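PDB 3VR0: proteasome assembly chaperone family protein from Pyrococcus furiosus, which functions as an archaeal proteasome activator and is homologous to proteasome assembly chaperones of the PAC2 family. Local coordinates for residues 59-64 with 86-91; 33-38 with 101-106. All coordinates share one frame; numbering follows the deposited sequence.

Contact 1 of 2, residues 59-64 with 86-91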
ATOM      1  N   ALA C  59      12.588 -22.734 -27.819  1.00 30.02           N
ATOM      2  CA  ALA C  59      12.203 -21.361 -27.917  1.00 27.89           C
ATOM      3  C   ALA C  59      13.373 -20.494 -27.463  1.00 26.83           C
ATOM      4  O   ALA C  59      14.145 -20.875 -26.591  1.00 25.37           O
ATOM      5  CB  ALA C  59      10.911 -21.086 -27.048  1.00 28.09           C
ATOM      6  N   LYS C  60      13.502 -19.313 -28.053  1.00 25.67           N
ATOM      7  CA  LYS C  60      14.661 -18.483 -27.747  1.00 25.64           C
ATOM      8  C   LYS C  60      14.314 -17.304 -26.877  1.00 23.81           C
ATOM      9  O   LYS C  60      13.361 -16.578 -27.170  1.00 23.22           O
ATOM     10  CB  LYS C  60      15.245 -17.928 -29.073  1.00 25.67           C
ATOM     11  CG  LYS C  60      16.643 -17.378 -28.901  1.00 33.77           C
ATOM     12  CD  LYS C  60      16.792 -16.021 -29.567  1.00 43.00           C
ATOM     13  CE  LYS C  60      18.247 -15.770 -29.993  1.00 49.42           C
ATOM     14  NZ  LYS C  60      19.039 -15.031 -28.945  1.00 52.61           N
ATOM     15  N   LYS C  61      15.108 -17.048 -25.850  1.00 24.01           N
ATOM     16  CA  LYS C  61      14.826 -15.877 -25.028  1.00 24.96           C
ATOM     17  C   LYS C  61      15.128 -14.567 -25.764  1.00 24.35           C
ATOM     18  O   LYS C  61      16.245 -14.411 -26.249  1.00 23.28           O
ATOM     19  CB  LYS C  61      15.664 -15.854 -23.779  1.00 24.69           C
ATOM     20  CG  LYS C  61      15.395 -14.560 -23.011  1.00 28.64           C
ATOM     21  CD  LYS C  61      15.746 -14.639 -21.533  1.00 34.71           C
ATOM     22  CE  LYS C  61      17.224 -14.593 -21.312  1.00 37.69           C
ATOM     23  NZ  LYS C  61      17.485 -14.687 -19.839  1.00 44.43           N
ATOM     24  N   PHE C  62      14.183 -13.615 -25.752  1.00 22.76           N
ATOM     25  CA  PHE C  62      14.422 -12.310 -26.391  1.00 22.08           C
ATOM     26  C   PHE C  62      14.154 -11.034 -25.601  1.00 22.49           C
ATOM     27  O   PHE C  62      14.513  -9.947 -26.084  1.00 23.13           O
ATOM     28  CB  PHE C  62      13.708 -12.194 -27.722  1.00 21.14           C
ATOM     29  CG  PHE C  62      12.192 -12.031 -27.630  1.00 19.69           C
ATOM     30  CD1 PHE C  62      11.601 -10.840 -27.959  1.00 14.37           C
ATOM     31  CD2 PHE C  62      11.377 -13.109 -27.268  1.00 19.16           C
ATOM     32  CE1 PHE C  62      10.261 -10.702 -27.943  1.00 19.08           C
ATOM     33  CE2 PHE C  62      10.013 -12.990 -27.268  1.00 18.50           C
ATOM     34  CZ  PHE C  62       9.452 -11.782 -27.574  1.00 21.96           C
ATOM     35  N   ALA C  63      13.517 -11.136 -24.427  1.00 20.81           N
ATOM     36  CA  ALA C  63      13.298  -9.959 -23.580  1.00 20.86           C
ATOM     37  C   ALA C  63      13.166 -10.349 -22.099  1.00 21.59           C
ATOM     38  O   ALA C  63      12.803 -11.467 -21.783  1.00 19.99           O
ATOM     39  CB  ALA C  63      12.051  -9.214 -24.022  1.00 18.69           C
ATOM     40  N   GLU C  64      13.477  -9.430 -21.197  1.00 22.62           N
ATOM     41  CA  GLU C  64      13.121  -9.686 -19.824  1.00 25.34           C
ATOM     42  C   GLU C  64      12.479  -8.490 -19.116  1.00 24.32           C
ATOM     43  O   GLU C  64      12.704  -7.320 -19.477  1.00 23.60           O
ATOM     44  CB  GLU C  64      14.224 -10.465 -19.033  1.00 26.19           C
ATOM     45  CG  GLU C  64      15.548  -9.888 -18.990  1.00 33.48           C
ATOM     46  CD  GLU C  64      16.665 -10.939 -18.720  1.00 41.22           C
ATOM     47  OE1 GLU C  64      16.413 -12.181 -18.625  1.00 43.05           O
ATOM     48  OE2 GLU C  64      17.817 -10.484 -18.592  1.00 45.16           O
ATOM     49  N   LYS C  86      12.362 -11.261 -12.000  1.00 22.08           N
ATOM     50  CA  LYS C  86      12.118 -10.894 -13.380  1.00 23.05           C
ATOM     51  C   LYS C  86      11.169 -11.881 -14.029  1.00 22.96           C
ATOM     52  O   LYS C  86      10.894 -12.970 -13.469  1.00 23.22           O
ATOM     53  CB  LYS C  86      13.477 -10.848 -14.140  1.00 23.08           C
ATOM     54  CG  LYS C  86      14.086 -12.276 -14.386  1.00 25.05           C
ATOM     55  CD  LYS C  86      15.555 -12.224 -14.910  1.00 29.24           C
ATOM     56  CE  LYS C  86      16.020 -13.640 -15.258  1.00 32.17           C
ATOM     57  NZ  LYS C  86      17.433 -13.631 -15.732  1.00 37.40           N
ATOM     58  N   ASN C  87      10.608 -11.473 -15.159  1.00 22.24           N
ATOM     59  CA  ASN C  87       9.924 -12.399 -16.051  1.00 23.03           C
ATOM     60  C   ASN C  87      10.760 -12.437 -17.349  1.00 23.68           C
ATOM     61  O   ASN C  87      11.547 -11.491 -17.626  1.00 22.93           O
ATOM     62  CB  ASN C  87       8.495 -11.941 -16.362  1.00 21.77           C
ATOM     63  CG  ASN C  87       7.606 -11.857 -15.106  1.00 24.28           C
ATOM     64  OD1 ASN C  87       6.540 -11.245 -15.166  1.00 24.04           O
ATOM     65  ND2 ASN C  87       8.043 -12.471 -13.971  1.00 19.65           N
ATOM     66  N   GLU C  88      10.574 -13.493 -18.137  1.00 23.09           N
ATOM     67  CA  GLU C  88      11.371 -13.695 -19.333  1.00 24.32           C
ATOM     68  C   GLU C  88      10.432 -13.983 -20.445  1.00 23.13           C
ATOM     69  O   GLU C  88       9.460 -14.716 -20.238  1.00 23.63           O
ATOM     70  CB  GLU C  88      12.300 -14.893 -19.161  1.00 25.41           C
ATOM     71  CG  GLU C  88      13.362 -14.719 -18.084  1.00 32.11           C
ATOM     72  CD  GLU C  88      14.240 -15.981 -17.905  1.00 45.63           C
ATOM     73  OE1 GLU C  88      13.729 -17.145 -18.025  1.00 49.87           O
ATOM     74  OE2 GLU C  88      15.461 -15.812 -17.650  1.00 50.19           O
ATOM     75  N   PHE C  89      10.693 -13.403 -21.615  1.00 20.96           N
ATOM     76  CA  PHE C  89       9.923 -13.716 -22.799  1.00 20.51           C
ATOM     77  C   PHE C  89      10.788 -14.548 -23.760  1.00 21.53           C
ATOM     78  O   PHE C  89      11.952 -14.193 -24.011  1.00 21.04           O
ATOM     79  CB  PHE C  89       9.485 -12.444 -23.526  1.00 19.80           C
ATOM     80  CG  PHE C  89       8.522 -11.598 -22.766  1.00 17.56           C
ATOM     81  CD1 PHE C  89       7.128 -11.668 -23.036  1.00 18.74           C
ATOM     82  CD2 PHE C  89       8.979 -10.681 -21.832  1.00 19.00           C
ATOM     83  CE1 PHE C  89       6.225 -10.834 -22.354  1.00 21.87           C
ATOM     84  CE2 PHE C  89       8.057  -9.841 -21.118  1.00 19.38           C
ATOM     85  CZ  PHE C  89       6.709  -9.915 -21.383  1.00 19.17           C
ATOM     86  N   TYR C  90      10.209 -15.638 -24.282  1.00 21.83           N
ATOM     87  CA  TYR C  90      10.855 -16.517 -25.263  1.00 23.18           C
ATOM     88  C   TYR C  90      10.017 -16.506 -26.521  1.00 23.90           C
ATOM     89  O   TYR C  90       8.786 -16.354 -26.452  1.00 24.96           O
ATOM     90  CB  TYR C  90      10.919 -17.969 -24.749  1.00 24.31           C
ATOM     91  CG  TYR C  90      11.873 -18.147 -23.598  1.00 24.79           C
ATOM     92  CD1 TYR C  90      13.120 -18.710 -23.781  1.00 27.45           C
ATOM     93  CD2 TYR C  90      11.522 -17.723 -22.327  1.00 26.94           C
ATOM     94  CE1 TYR C  90      14.002 -18.845 -22.706  1.00 31.76           C
ATOM     95  CE2 TYR C  90      12.375 -17.857 -21.261  1.00 29.25           C
ATOM     96  CZ  TYR C  90      13.608 -18.404 -21.451  1.00 32.39           C
ATOM     97  OH  TYR C  90      14.431 -18.520 -20.360  1.00 38.20           O
ATOM     98  N   TYR C  91      10.633 -16.673 -27.683  1.00 23.47           N
ATOM     99  CA  TYR C  91       9.783 -16.832 -28.869  1.00 23.66           C
ATOM    100  C   TYR C  91      10.067 -18.130 -29.624  1.00 24.13           C
ATOM    101  O   TYR C  91      11.157 -18.728 -29.521  1.00 23.13           O
ATOM    102  CB  TYR C  91       9.944 -15.637 -29.821  1.00 23.57           C
ATOM    103  CG  TYR C  91      11.246 -15.684 -30.643  1.00 23.61           C
ATOM    104  CD1 TYR C  91      11.281 -16.296 -31.919  1.00 25.95           C
ATOM    105  CD2 TYR C  91      12.415 -15.147 -30.128  1.00 24.96           C
ATOM    106  CE1 TYR C  91      12.473 -16.328 -32.681  1.00 30.08           C
ATOM    107  CE2 TYR C  91      13.591 -15.146 -30.851  1.00 28.92           C
ATOM    108  CZ  TYR C  91      13.626 -15.758 -32.127  1.00 31.68           C
ATOM    109  OH  TYR C  91      14.812 -15.749 -32.807  1.00 33.10           O
TER
HETATM  110  O   HOH W   1      19.811 -11.796 -17.284  1.00 50.54           O
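Phe89 O takes the backbone N-H of Phe62 at 2.9 Å, in the plane of its carbonyl, and a second, weak bond from Ala63 N. Two residues face one, a classic beta bulge that shifts the register of this antiparallel pairing; within it Phe89 N returns an almost straight bond (179°) to Ala63 O. Lys61 CB lies over one face of the Tyr90 ring in a CH-pi contact, 4.0 Å from the centroid; CG is anti to the backbone N, and a bend at chi3 (75°) brings NZ to Glu64 OE1 (3.0 Å) and Glu88 OE2 (3.2 Å), both met from above the carboxylate planes. Lys86 NZ completes the salt-bridge network through a weak bond to Glu64 OE1 and a salt bridge to Glu88 OE2, and also pairs with Glu83, while Tyr90 OH holds Glu88 OE1 and Tyr25 OH holds Glu64 OE2. Tyr91 turns its ring edge toward the face of Phe62, planes at 81°, and Lys60 CD lies alongside Tyr91 CE2 at 3.6 Å. Strand 60-66 has strand 21-24 on its far side and strand 87-92 continues the sheet into 102-107, while Phe129 of helix 116-131 meets the Phe89 ring edge-to-face and touches Ala63.

Contact 2 of 2, residues 33-38 with 101-106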
ATOM      1  N   PRO C  33       1.800 -13.677 -33.516  1.00 23.85           N
ATOM      2  CA  PRO C  33       2.008 -14.827 -32.664  1.00 22.83           C
ATOM      3  C   PRO C  33       0.890 -15.025 -31.637  1.00 23.12           C
ATOM      4  O   PRO C  33       0.033 -14.127 -31.410  1.00 22.66           O
ATOM      5  CB  PRO C  33       3.328 -14.511 -31.983  1.00 22.04           C
ATOM      6  CG  PRO C  33       3.384 -12.993 -31.961  1.00 23.26           C
ATOM      7  CD  PRO C  33       2.658 -12.529 -33.143  1.00 24.37           C
ATOM      8  N   ILE C  34       0.851 -16.207 -31.046  1.00 23.22           N
ATOM      9  CA  ILE C  34      -0.037 -16.420 -29.918  1.00 22.93           C
ATOM     10  C   ILE C  34       0.845 -16.157 -28.701  1.00 22.74           C
ATOM     11  O   ILE C  34       1.996 -16.621 -28.665  1.00 21.96           O
ATOM     12  CB  ILE C  34      -0.672 -17.841 -29.920  1.00 24.22           C
ATOM     13  CG1 ILE C  34      -1.670 -17.989 -31.112  1.00 22.78           C
ATOM     14  CG2 ILE C  34      -1.384 -18.143 -28.561  1.00 21.92           C
ATOM     15  CD1 ILE C  34      -2.124 -19.427 -31.385  1.00 21.51           C
ATOM     16  N   PHE C  35       0.321 -15.369 -27.751  1.00 21.40           N
ATOM     17  CA  PHE C  35       0.995 -15.110 -26.479  1.00 20.97           C
ATOM     18  C   PHE C  35       0.628 -16.152 -25.429  1.00 21.09           C
ATOM     19  O   PHE C  35      -0.509 -16.242 -25.009  1.00 23.13           O
ATOM     20  CB  PHE C  35       0.593 -13.692 -26.016  1.00 20.14           C
ATOM     21  CG  PHE C  35       1.250 -13.220 -24.733  1.00 19.46           C
ATOM     22  CD1 PHE C  35       2.505 -13.644 -24.369  1.00 18.06           C
ATOM     23  CD2 PHE C  35       0.602 -12.253 -23.921  1.00 17.90           C
ATOM     24  CE1 PHE C  35       3.114 -13.185 -23.196  1.00 22.20           C
ATOM     25  CE2 PHE C  35       1.214 -11.800 -22.735  1.00 17.28           C
ATOM     26  CZ  PHE C  35       2.456 -12.260 -22.377  1.00 18.23           C
ATOM     27  N   ILE C  36       1.590 -16.892 -24.935  1.00 21.70           N
ATOM     28  CA  ILE C  36       1.317 -17.901 -23.966  1.00 21.20           C
ATOM     29  C   ILE C  36       1.918 -17.552 -22.601  1.00 22.12           C
ATOM     30  O   ILE C  36       3.117 -17.228 -22.520  1.00 21.50           O
ATOM     31  CB  ILE C  36       1.903 -19.261 -24.391  1.00 22.95           C
ATOM     32  CG1 ILE C  36       1.356 -19.666 -25.765  1.00 23.20           C
ATOM     33  CG2 ILE C  36       1.498 -20.390 -23.372  1.00 20.99           C
ATOM     34  CD1 ILE C  36       1.908 -20.985 -26.217  1.00 27.31           C
ATOM     35  N   GLU C  37       1.090 -17.650 -21.535  1.00 21.92           N
ATOM     36  CA  GLU C  37       1.533 -17.249 -20.169  1.00 22.45           C
ATOM     37  C   GLU C  37       1.596 -18.417 -19.189  1.00 22.19           C
ATOM     38  O   GLU C  37       0.606 -19.131 -18.995  1.00 23.15           O
ATOM     39  CB  GLU C  37       0.666 -16.128 -19.596  1.00 21.71           C
ATOM     40  CG  GLU C  37       0.987 -15.797 -18.108  1.00 23.76           C
ATOM     41  CD  GLU C  37       0.209 -16.664 -17.129  1.00 27.44           C
ATOM     42  OE1 GLU C  37      -0.879 -17.112 -17.499  1.00 30.37           O
ATOM     43  OE2 GLU C  37       0.689 -16.970 -16.013  1.00 31.72           O
ATOM     44  N   GLY C  38       2.762 -18.603 -18.601  1.00 22.54           N
ATOM     45  CA  GLY C  38       2.972 -19.582 -17.534  1.00 23.43           C
ATOM     46  C   GLY C  38       3.842 -18.998 -16.427  1.00 24.28           C
ATOM     47  O   GLY C  38       4.991 -19.389 -16.231  1.00 24.32           O
ATOM     48  N   ASP C 101       3.479 -18.724 -34.958  1.00 24.64           N
ATOM     49  CA  ASP C 101       4.551 -18.255 -34.095  1.00 23.39           C
ATOM     50  C   ASP C 101       4.051 -18.063 -32.606  1.00 23.25           C
ATOM     51  O   ASP C 101       2.842 -17.764 -32.373  1.00 19.68           O
ATOM     52  CB  ASP C 101       5.013 -16.899 -34.604  1.00 22.88           C
ATOM     53  CG  ASP C 101       5.662 -16.961 -36.023  1.00 25.07           C
ATOM     54  OD1 ASP C 101       6.079 -18.059 -36.486  1.00 27.51           O
ATOM     55  OD2 ASP C 101       5.711 -15.896 -36.662  1.00 24.81           O
ATOM     56  N   LEU C 102       4.991 -18.187 -31.646  1.00 21.83           N
ATOM     57  CA  LEU C 102       4.680 -18.056 -30.215  1.00 22.59           C
ATOM     58  C   LEU C 102       5.554 -17.039 -29.534  1.00 23.28           C
ATOM     59  O   LEU C 102       6.741 -16.907 -29.873  1.00 24.11           O
ATOM     60  CB  LEU C 102       4.811 -19.384 -29.456  1.00 21.04           C
ATOM     61  CG  LEU C 102       3.991 -20.516 -30.125  1.00 23.32           C
ATOM     62  CD1 LEU C 102       4.277 -21.867 -29.502  1.00 23.05           C
ATOM     63  CD2 LEU C 102       2.480 -20.172 -30.117  1.00 22.82           C
ATOM     64  N   ILE C 103       4.944 -16.340 -28.564  1.00 22.41           N
ATOM     65  CA  ILE C 103       5.675 -15.690 -27.469  1.00 21.38           C
ATOM     66  C   ILE C 103       5.214 -16.356 -26.157  1.00 21.57           C
ATOM     67  O   ILE C 103       3.987 -16.495 -25.900  1.00 21.46           O
ATOM     68  CB  ILE C 103       5.353 -14.162 -27.404  1.00 21.85           C
ATOM     69  CG1 ILE C 103       5.684 -13.488 -28.739  1.00 20.04           C
ATOM     70  CG2 ILE C 103       6.081 -13.448 -26.156  1.00 17.51           C
ATOM     71  CD1 ILE C 103       5.328 -12.019 -28.792  1.00 18.04           C
ATOM     72  N   ILE C 104       6.186 -16.720 -25.323  1.00 20.16           N
ATOM     73  CA  ILE C 104       5.903 -17.402 -24.108  1.00 20.39           C
ATOM     74  C   ILE C 104       6.567 -16.627 -22.980  1.00 19.90           C
ATOM     75  O   ILE C 104       7.738 -16.324 -23.051  1.00 19.38           O
ATOM     76  CB  ILE C 104       6.412 -18.883 -24.118  1.00 20.32           C
ATOM     77  CG1 ILE C 104       5.813 -19.650 -25.293  1.00 22.12           C
ATOM     78  CG2 ILE C 104       6.065 -19.583 -22.748  1.00 20.01           C
ATOM     79  CD1 ILE C 104       6.592 -20.964 -25.635  1.00 25.18           C
ATOM     80  N   VAL C 105       5.796 -16.265 -21.961  1.00 19.51           N
ATOM     81  CA  VAL C 105       6.387 -15.579 -20.814  1.00 19.72           C
ATOM     82  C   VAL C 105       6.355 -16.524 -19.626  1.00 21.11           C
ATOM     83  O   VAL C 105       5.376 -17.238 -19.426  1.00 21.77           O
ATOM     84  CB  VAL C 105       5.646 -14.242 -20.451  1.00 19.80           C
ATOM     85  CG1 VAL C 105       4.169 -14.481 -20.050  1.00 18.08           C
ATOM     86  CG2 VAL C 105       6.369 -13.490 -19.347  1.00 19.96           C
ATOM     87  N   THR C 106       7.434 -16.524 -18.866  1.00 22.55           N
ATOM     88  CA  THR C 106       7.486 -17.143 -17.551  1.00 24.71           C
ATOM     89  C   THR C 106       8.375 -16.268 -16.648  1.00 24.23           C
ATOM     90  O   THR C 106       8.794 -15.185 -17.034  1.00 23.95           O
ATOM     91  CB  THR C 106       7.973 -18.641 -17.628  1.00 25.98           C
ATOM     92  OG1 THR C 106       7.736 -19.293 -16.375  1.00 31.90           O
ATOM     93  CG2 THR C 106       9.471 -18.792 -17.971  1.00 26.02           C
TER
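Ile103 O is gripped by one short, nearly straight bond from Ile36 N (2.6 Å, 174°), directed nearly along the C=O axis, and by a longer CA-H...O contact from Phe35 CA. It belongs to a regular parallel ladder in which Ile34 N bonds Asp101 O, Ile103 N bonds Ile34 O and Val105 N bonds Ile36 O. At the end Gly38 N reaches Val105 O, and the hydroxyl of Thr106, its OG1 anti to the backbone N, donates to Gly38 O at 2.8 Å. Phe35 has CG anti to its backbone N (chi1 -177°), so the ring leans obliquely across to the neighbouring strand: CD1 meets Ile103 CG2 at 4.0 Å and CE1 meets Val105 CG1 at 3.6 Å. An alanine here would remove the ring and its contacts with both branched side chains, and would probably loosen the packing on this face of the sheet. Pro33 extends that face, its CG 3.8 Å from Ile103 CD1. On the other face Leu102 CD2 touches both Ile34 CB (3.9 Å) and Ile36 CD1 (4.0 Å), while Ile104 CG1 packs against Ile36 CB. Helix 45-57 packs on part of this aliphatic layer, its Leu53 touching Ile36 and Ile104; strand 137-145 flanks 34-37, and strand 87-92 flanks 102-107, its Phe89 packing against Phe35, Ile103 and Val105.

After the edge strand 21-24 the chain lays down strand 34-37, then passes through helix 45-57 to strand 60-66. A small two-stranded excursion, 73-76 with 82-84, leads back to strand 87-92, and contact 1 closes this inner loop of 21 residues. The chain then turns into strand 102-107, whose pairing with 34-37 closes contact 2, so contact 1 is nested within the longer loop. The two meet directly where 87-92 and 102-107 are neighbours: Glu88 N probably bonds Thr106 O (2.7 Å), and Tyr90 N probably bonds Ile104 O. Together they join the antiparallel flank of the mixed sheet to its parallel centre.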